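Local structure of solute carrier family 15 member 1 (Mus musculus, 5A9D) at residues Y129-I141 and D153-Y167. The protein cotransports di- and tripeptides with protons across the intestinal cell membrane; this is its extracellular domain. Numbering follows the deposited sequence.
Sequences YQFFPSGEKQYTI and DFKSSNLDFGSAYTY
Tyr139 and Phe154 face each other as an antiparallel hydrogen-bonded pair in the beta hairpin of strands 138-142 and 153-155, and the packing is tightest round their side chains. Two backbone bonds join them, Phe154 N to Tyr139 O and Tyr139 N to Phe154 O. Phe154 CB sits over one face of the Tyr139 ring, a CH-pi contact 3.7 Å from the ring centroid; the two rings are nearly parallel, 25° between planes, but offset so far that little of one covers the other. With CG between the backbone N and the carbonyl carbon (chi1 66°), Tyr139 turns inward, Tyr139 OH meeting the edge of the Tyr167 ring at CD2, 3.5 Å away. Phe101 extends this aromatic cluster, which lies between the two sheets of the Ig-like sandwich. Ile141 CD1 reaches Phe154 CE1 at 3.8 Å. A water joins Tyr139 OH to Lys155 O, and an alanine in place of Tyr139 would probably leave Phe154 CB and the Tyr167 edge without their aromatic partner and this water with one anchor fewer.

Beyond the paired strands, Ser156 grips Lys137 twice: its N donates to Lys137 O at 2.7 Å, and its OG accepts from Lys137 N at 2.9 Å while donating to Ser157 O. Farther along the connecting loops, Leu159 lays CD2 against Lys137 CG, and Gly135 N reaches Leu159 O only weakly.

The other sheet face, bearing Gln138 and Lys155, is solvent-exposed and looser. There the side chains of Gln138 and Lys155 run alongside each other, and the carboxylate of Glu136 lies against the methylene Lys155 CD; Glu136 OE2 stays 4.2 Å from Lys155 NZ, beyond a salt bridge, and a water ties OE2 to Ser156 O. Cohesion therefore rests on backbone bonds and an aromatic cluster whose tyrosines are buried, with the surface charges probably adding only modest attraction.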
loop_
_atom_site.group_PDB
_atom_site.type_symbol
_atom_site.label_atom_id
_atom_site.label_comp_id
_atom_site.label_asym_id
_atom_site.label_seq_id
_atom_site.Cartn_x
_atom_site.Cartn_y
_atom_site.Cartn_z
ATOM N N TYR A 129 -5.723 -2.742 6.477
ATOM C CA TYR A 129 -6.815 -2.627 7.436
ATOM C C TYR A 129 -8.146 -2.544 6.657
ATOM O O TYR A 129 -8.209 -1.927 5.595
ATOM C CB TYR A 129 -6.689 -1.319 8.248
ATOM C CG TYR A 129 -5.549 -1.261 9.243
ATOM C CD1 TYR A 129 -5.700 -1.756 10.533
ATOM C CD2 TYR A 129 -4.332 -0.662 8.910
ATOM C CE1 TYR A 129 -4.661 -1.684 11.470
ATOM C CE2 TYR A 129 -3.292 -0.566 9.843
ATOM C CZ TYR A 129 -3.462 -1.091 11.119
ATOM O OH TYR A 129 -2.469 -1.017 12.063
ATOM N N GLN A 130 -9.222 -3.036 7.281
ATOM C CA GLN A 130 -10.613 -2.884 6.857
ATOM C C GLN A 130 -11.336 -2.420 8.130
ATOM O O GLN A 130 -10.840 -2.679 9.236
ATOM C CB GLN A 130 -11.182 -4.159 6.229
ATOM C CG GLN A 130 -10.491 -4.469 4.886
ATOM C CD GLN A 130 -11.184 -5.550 4.116
ATOM O OE1 GLN A 130 -12.110 -5.309 3.374
ATOM N NE2 GLN A 130 -10.708 -6.756 4.228
ATOM N N PHE A 131 -12.417 -1.655 7.980
ATOM C CA PHE A 131 -13.085 -0.975 9.080
ATOM C C PHE A 131 -14.474 -1.510 9.403
ATOM O O PHE A 131 -15.235 -1.907 8.525
ATOM C CB PHE A 131 -13.104 0.548 8.819
ATOM C CG PHE A 131 -11.693 1.127 8.799
ATOM C CD1 PHE A 131 -10.874 0.971 7.692
ATOM C CD2 PHE A 131 -11.207 1.859 9.874
ATOM C CE1 PHE A 131 -9.561 1.466 7.693
ATOM C CE2 PHE A 131 -9.910 2.389 9.856
ATOM C CZ PHE A 131 -9.077 2.153 8.784
ATOM N N PHE A 132 -14.768 -1.552 10.711
ATOM C CA PHE A 132 -15.974 -2.163 11.270
ATOM C C PHE A 132 -16.578 -1.305 12.338
ATOM O O PHE A 132 -15.836 -0.643 13.072
ATOM C CB PHE A 132 -15.618 -3.543 11.906
ATOM C CG PHE A 132 -14.948 -4.500 10.940
ATOM C CD1 PHE A 132 -13.569 -4.487 10.767
ATOM C CD2 PHE A 132 -15.705 -5.384 10.176
ATOM C CE1 PHE A 132 -12.966 -5.299 9.801
ATOM C CE2 PHE A 132 -15.090 -6.241 9.263
ATOM C CZ PHE A 132 -13.727 -6.202 9.091
ATOM N N PRO A 133 -17.930 -1.353 12.516
ATOM C CA PRO A 133 -18.537 -0.619 13.641
ATOM C C PRO A 133 -18.085 -1.246 14.971
ATOM O O PRO A 133 -17.661 -2.411 14.989
ATOM C CB PRO A 133 -20.040 -0.820 13.416
ATOM C CG PRO A 133 -20.183 -1.285 12.001
ATOM C CD PRO A 133 -18.955 -2.091 11.748
ATOM N N SER A 134 -18.186 -0.496 16.088
ATOM C CA SER A 134 -17.754 -0.987 17.407
ATOM C C SER A 134 -18.468 -2.253 17.890
ATOM O O SER A 134 -19.550 -2.589 17.413
ATOM C CB SER A 134 -17.883 0.104 18.470
ATOM O OG SER A 134 -18.448 1.302 17.988
ATOM N N GLY A 135 -17.848 -2.927 18.849
ATOM C CA GLY A 135 -18.409 -4.106 19.486
ATOM C C GLY A 135 -17.738 -5.387 19.085
ATOM O O GLY A 135 -16.978 -5.409 18.114
ATOM N N GLU A 136 -17.986 -6.464 19.857
ATOM C CA GLU A 136 -17.419 -7.806 19.587
ATOM C C GLU A 136 -17.882 -8.268 18.173
ATOM O O GLU A 136 -19.054 -8.151 17.840
ATOM C CB GLU A 136 -17.888 -8.777 20.688
ATOM C CG GLU A 136 -17.536 -10.241 20.513
ATOM C CD GLU A 136 -18.138 -11.147 21.569
ATOM O OE1 GLU A 136 -19.359 -11.417 21.499
ATOM O OE2 GLU A 136 -17.377 -11.629 22.440
ATOM N N LYS A 137 -16.952 -8.722 17.337
ATOM C CA LYS A 137 -17.259 -9.185 15.979
ATOM C C LYS A 137 -16.868 -10.647 15.882
ATOM O O LYS A 137 -15.779 -11.031 16.339
ATOM C CB LYS A 137 -16.452 -8.396 14.890
ATOM C CG LYS A 137 -16.673 -6.881 14.838
ATOM C CD LYS A 137 -18.081 -6.517 14.415
ATOM C CE LYS A 137 -18.548 -5.313 15.184
ATOM N NZ LYS A 137 -19.979 -5.028 14.966
ATOM N N GLN A 138 -17.727 -11.450 15.252
ATOM C CA GLN A 138 -17.414 -12.850 15.000
ATOM C C GLN A 138 -16.594 -12.907 13.701
ATOM O O GLN A 138 -16.825 -12.120 12.796
ATOM C CB GLN A 138 -18.690 -13.680 14.834
ATOM C CG GLN A 138 -19.395 -13.993 16.139
ATOM C CD GLN A 138 -19.816 -15.431 16.156
ATOM O OE1 GLN A 138 -20.897 -15.787 15.659
ATOM N NE2 GLN A 138 -18.936 -16.296 16.668
ATOM N N TYR A 139 -15.642 -13.828 13.605
ATOM C CA TYR A 139 -14.876 -14.008 12.377
ATOM C C TYR A 139 -14.398 -15.438 12.198
ATOM O O TYR A 139 -14.376 -16.224 13.154
ATOM C CB TYR A 139 -13.723 -12.994 12.240
ATOM C CG TYR A 139 -12.604 -13.114 13.245
ATOM C CD1 TYR A 139 -12.694 -12.507 14.498
ATOM C CD2 TYR A 139 -11.417 -13.757 12.918
ATOM C CE1 TYR A 139 -11.635 -12.562 15.403
ATOM C CE2 TYR A 139 -10.366 -13.835 13.817
ATOM C CZ TYR A 139 -10.474 -13.231 15.052
ATOM O OH TYR A 139 -9.402 -13.298 15.885
ATOM N N THR A 140 -14.065 -15.797 10.958
ATOM C CA THR A 140 -13.583 -17.135 10.697
ATOM C C THR A 140 -12.240 -17.081 10.085
ATOM O O THR A 140 -11.943 -16.162 9.343
ATOM C CB THR A 140 -14.534 -17.958 9.791
ATOM O OG1 THR A 140 -14.457 -17.451 8.459
ATOM C CG2 THR A 140 -15.969 -17.996 10.294
ATOM N N ILE A 141 -11.465 -18.133 10.300
ATOM C CA ILE A 141 -10.151 -18.272 9.706
ATOM C C ILE A 141 -10.101 -19.641 9.052
ATOM O O ILE A 141 -10.323 -20.644 9.716
ATOM C CB ILE A 141 -8.990 -18.080 10.720
ATOM C CG1 ILE A 141 -8.933 -16.640 11.264
ATOM C CG2 ILE A 141 -7.643 -18.461 10.055
ATOM C CD1 ILE A 141 -8.148 -16.530 12.579
ATOM N N ASP A 153 -13.867 -20.702 14.124
ATOM C CA ASP A 153 -14.694 -19.571 14.560
ATOM C C ASP A 153 -14.048 -18.829 15.695
ATOM O O ASP A 153 -13.579 -19.447 16.645
ATOM C CB ASP A 153 -16.101 -20.044 14.958
ATOM C CG ASP A 153 -16.826 -20.775 13.836
ATOM O OD1 ASP A 153 -16.961 -20.196 12.737
ATOM O OD2 ASP A 153 -17.271 -21.925 14.066
ATOM N N PHE A 154 -13.973 -17.508 15.579
ATOM C CA PHE A 154 -13.317 -16.668 16.571
ATOM C C PHE A 154 -14.147 -15.447 16.829
ATOM O O PHE A 154 -15.081 -15.173 16.088
ATOM C CB PHE A 154 -11.904 -16.261 16.084
ATOM C CG PHE A 154 -10.970 -17.423 15.849
ATOM C CD1 PHE A 154 -10.929 -18.062 14.619
ATOM C CD2 PHE A 154 -10.152 -17.897 16.874
ATOM C CE1 PHE A 154 -10.091 -19.161 14.417
ATOM C CE2 PHE A 154 -9.321 -18.995 16.668
ATOM C CZ PHE A 154 -9.288 -19.612 15.437
ATOM N N LYS A 155 -13.801 -14.711 17.878
ATOM C CA LYS A 155 -14.492 -13.486 18.252
ATOM C C LYS A 155 -13.456 -12.422 18.581
ATOM O O LYS A 155 -12.488 -12.690 19.294
ATOM C CB LYS A 155 -15.421 -13.717 19.470
ATOM C CG LYS A 155 -16.762 -14.338 19.109
ATOM C CD LYS A 155 -17.706 -14.426 20.317
ATOM C CE LYS A 155 -17.519 -15.665 21.158
ATOM N NZ LYS A 155 -18.409 -15.663 22.356
ATOM N N SER A 156 -13.677 -11.207 18.081
ATOM C CA SER A 156 -12.808 -10.080 18.391
ATOM C C SER A 156 -13.164 -9.622 19.793
ATOM O O SER A 156 -14.234 -9.985 20.298
ATOM C CB SER A 156 -13.031 -8.949 17.394
ATOM O OG SER A 156 -14.164 -8.162 17.723
ATOM N N SER A 157 -12.299 -8.814 20.433
ATOM C CA SER A 157 -12.661 -8.276 21.729
ATOM C C SER A 157 -13.682 -7.121 21.521
ATOM O O SER A 157 -14.059 -6.818 20.376
ATOM C CB SER A 157 -11.424 -7.803 22.483
ATOM O OG SER A 157 -10.797 -6.731 21.806
ATOM N N ASN A 158 -14.118 -6.482 22.615
ATOM C CA ASN A 158 -15.041 -5.367 22.540
ATOM C C ASN A 158 -14.345 -4.129 21.995
ATOM O O ASN A 158 -13.882 -3.282 22.763
ATOM C CB ASN A 158 -15.710 -5.089 23.891
ATOM C CG ASN A 158 -16.859 -4.089 23.832
ATOM O OD1 ASN A 158 -17.542 -3.844 24.829
ATOM N ND2 ASN A 158 -17.106 -3.484 22.682
ATOM N N LEU A 159 -14.317 -4.036 20.664
ATOM C CA LEU A 159 -13.769 -2.973 19.831
ATOM C C LEU A 159 -14.190 -1.605 20.367
ATOM O O LEU A 159 -15.398 -1.310 20.406
ATOM C CB LEU A 159 -14.379 -3.136 18.420
ATOM C CG LEU A 159 -13.567 -3.774 17.278
ATOM C CD1 LEU A 159 -12.814 -5.030 17.726
ATOM C CD2 LEU A 159 -14.467 -4.052 16.083
ATOM N N ASP A 160 -13.209 -0.774 20.789
ATOM C CA ASP A 160 -13.482 0.583 21.274
ATOM C C ASP A 160 -14.004 1.490 20.126
ATOM O O ASP A 160 -14.637 0.991 19.212
ATOM C CB ASP A 160 -12.248 1.173 21.987
ATOM C CG ASP A 160 -11.806 0.428 23.248
ATOM O OD1 ASP A 160 -12.689 0.034 24.055
ATOM O OD2 ASP A 160 -10.573 0.286 23.455
ATOM N N PHE A 161 -13.815 2.805 20.202
ATOM C CA PHE A 161 -14.284 3.759 19.200
ATOM C C PHE A 161 -13.078 4.365 18.493
ATOM O O PHE A 161 -12.193 4.907 19.143
ATOM C CB PHE A 161 -15.121 4.864 19.885
ATOM C CG PHE A 161 -15.643 5.971 18.992
ATOM C CD1 PHE A 161 -14.814 7.022 18.599
ATOM C CD2 PHE A 161 -16.976 5.998 18.596
ATOM C CE1 PHE A 161 -15.297 8.047 17.784
ATOM C CE2 PHE A 161 -17.471 7.055 17.826
ATOM C CZ PHE A 161 -16.622 8.067 17.420
ATOM N N GLY A 162 -13.051 4.248 17.166
ATOM C CA GLY A 162 -12.001 4.797 16.316
ATOM C C GLY A 162 -10.634 4.156 16.474
ATOM O O GLY A 162 -9.635 4.767 16.108
ATOM N N SER A 163 -10.558 2.947 17.004
ATOM C CA SER A 163 -9.264 2.298 17.245
ATOM C C SER A 163 -8.720 1.535 16.014
ATOM O O SER A 163 -9.305 1.566 14.916
ATOM C CB SER A 163 -9.357 1.383 18.460
ATOM O OG SER A 163 -9.813 2.104 19.591
ATOM N N ALA A 164 -7.541 0.958 16.167
ATOM C CA ALA A 164 -6.926 0.150 15.122
ATOM C C ALA A 164 -6.238 -0.994 15.813
ATOM O O ALA A 164 -5.656 -0.791 16.878
ATOM C CB ALA A 164 -5.941 0.961 14.306
ATOM N N TYR A 165 -6.387 -2.204 15.270
ATOM C CA TYR A 165 -5.834 -3.420 15.858
ATOM C C TYR A 165 -5.197 -4.296 14.807
ATOM O O TYR A 165 -5.617 -4.295 13.652
ATOM C CB TYR A 165 -6.920 -4.238 16.594
ATOM C CG TYR A 165 -7.700 -3.468 17.640
ATOM C CD1 TYR A 165 -7.243 -3.378 18.950
ATOM C CD2 TYR A 165 -8.895 -2.831 17.318
ATOM C CE1 TYR A 165 -7.945 -2.654 19.910
ATOM C CE2 TYR A 165 -9.618 -2.127 18.272
ATOM C CZ TYR A 165 -9.133 -2.035 19.565
ATOM O OH TYR A 165 -9.852 -1.330 20.495
ATOM N N THR A 166 -4.196 -5.074 15.240
ATOM C CA THR A 166 -3.491 -6.066 14.447
ATOM C C THR A 166 -3.758 -7.383 15.151
ATOM O O THR A 166 -3.478 -7.532 16.338
ATOM C CB THR A 166 -2.001 -5.760 14.365
ATOM O OG1 THR A 166 -1.815 -4.563 13.640
ATOM C CG2 THR A 166 -1.226 -6.843 13.639
ATOM N N TYR A 167 -4.347 -8.298 14.432
ATOM C CA TYR A 167 -4.652 -9.631 14.949
ATOM C C TYR A 167 -3.614 -10.585 14.377
ATOM O O TYR A 167 -3.500 -10.705 13.156
ATOM C CB TYR A 167 -6.100 -9.986 14.542
ATOM C CG TYR A 167 -7.169 -9.320 15.391
ATOM C CD1 TYR A 167 -6.958 -8.071 15.973
ATOM C CD2 TYR A 167 -8.366 -9.968 15.673
ATOM C CE1 TYR A 167 -7.912 -7.490 16.819
ATOM C CE2 TYR A 167 -9.324 -9.397 16.520
ATOM C CZ TYR A 167 -9.098 -8.153 17.077
ATOM O OH TYR A 167 -10.054 -7.588 17.891
HETATM O O HOH W 1 -14.696 -11.354 22.792
HETATM O O HOH W 2 -9.766 -12.416 18.418
#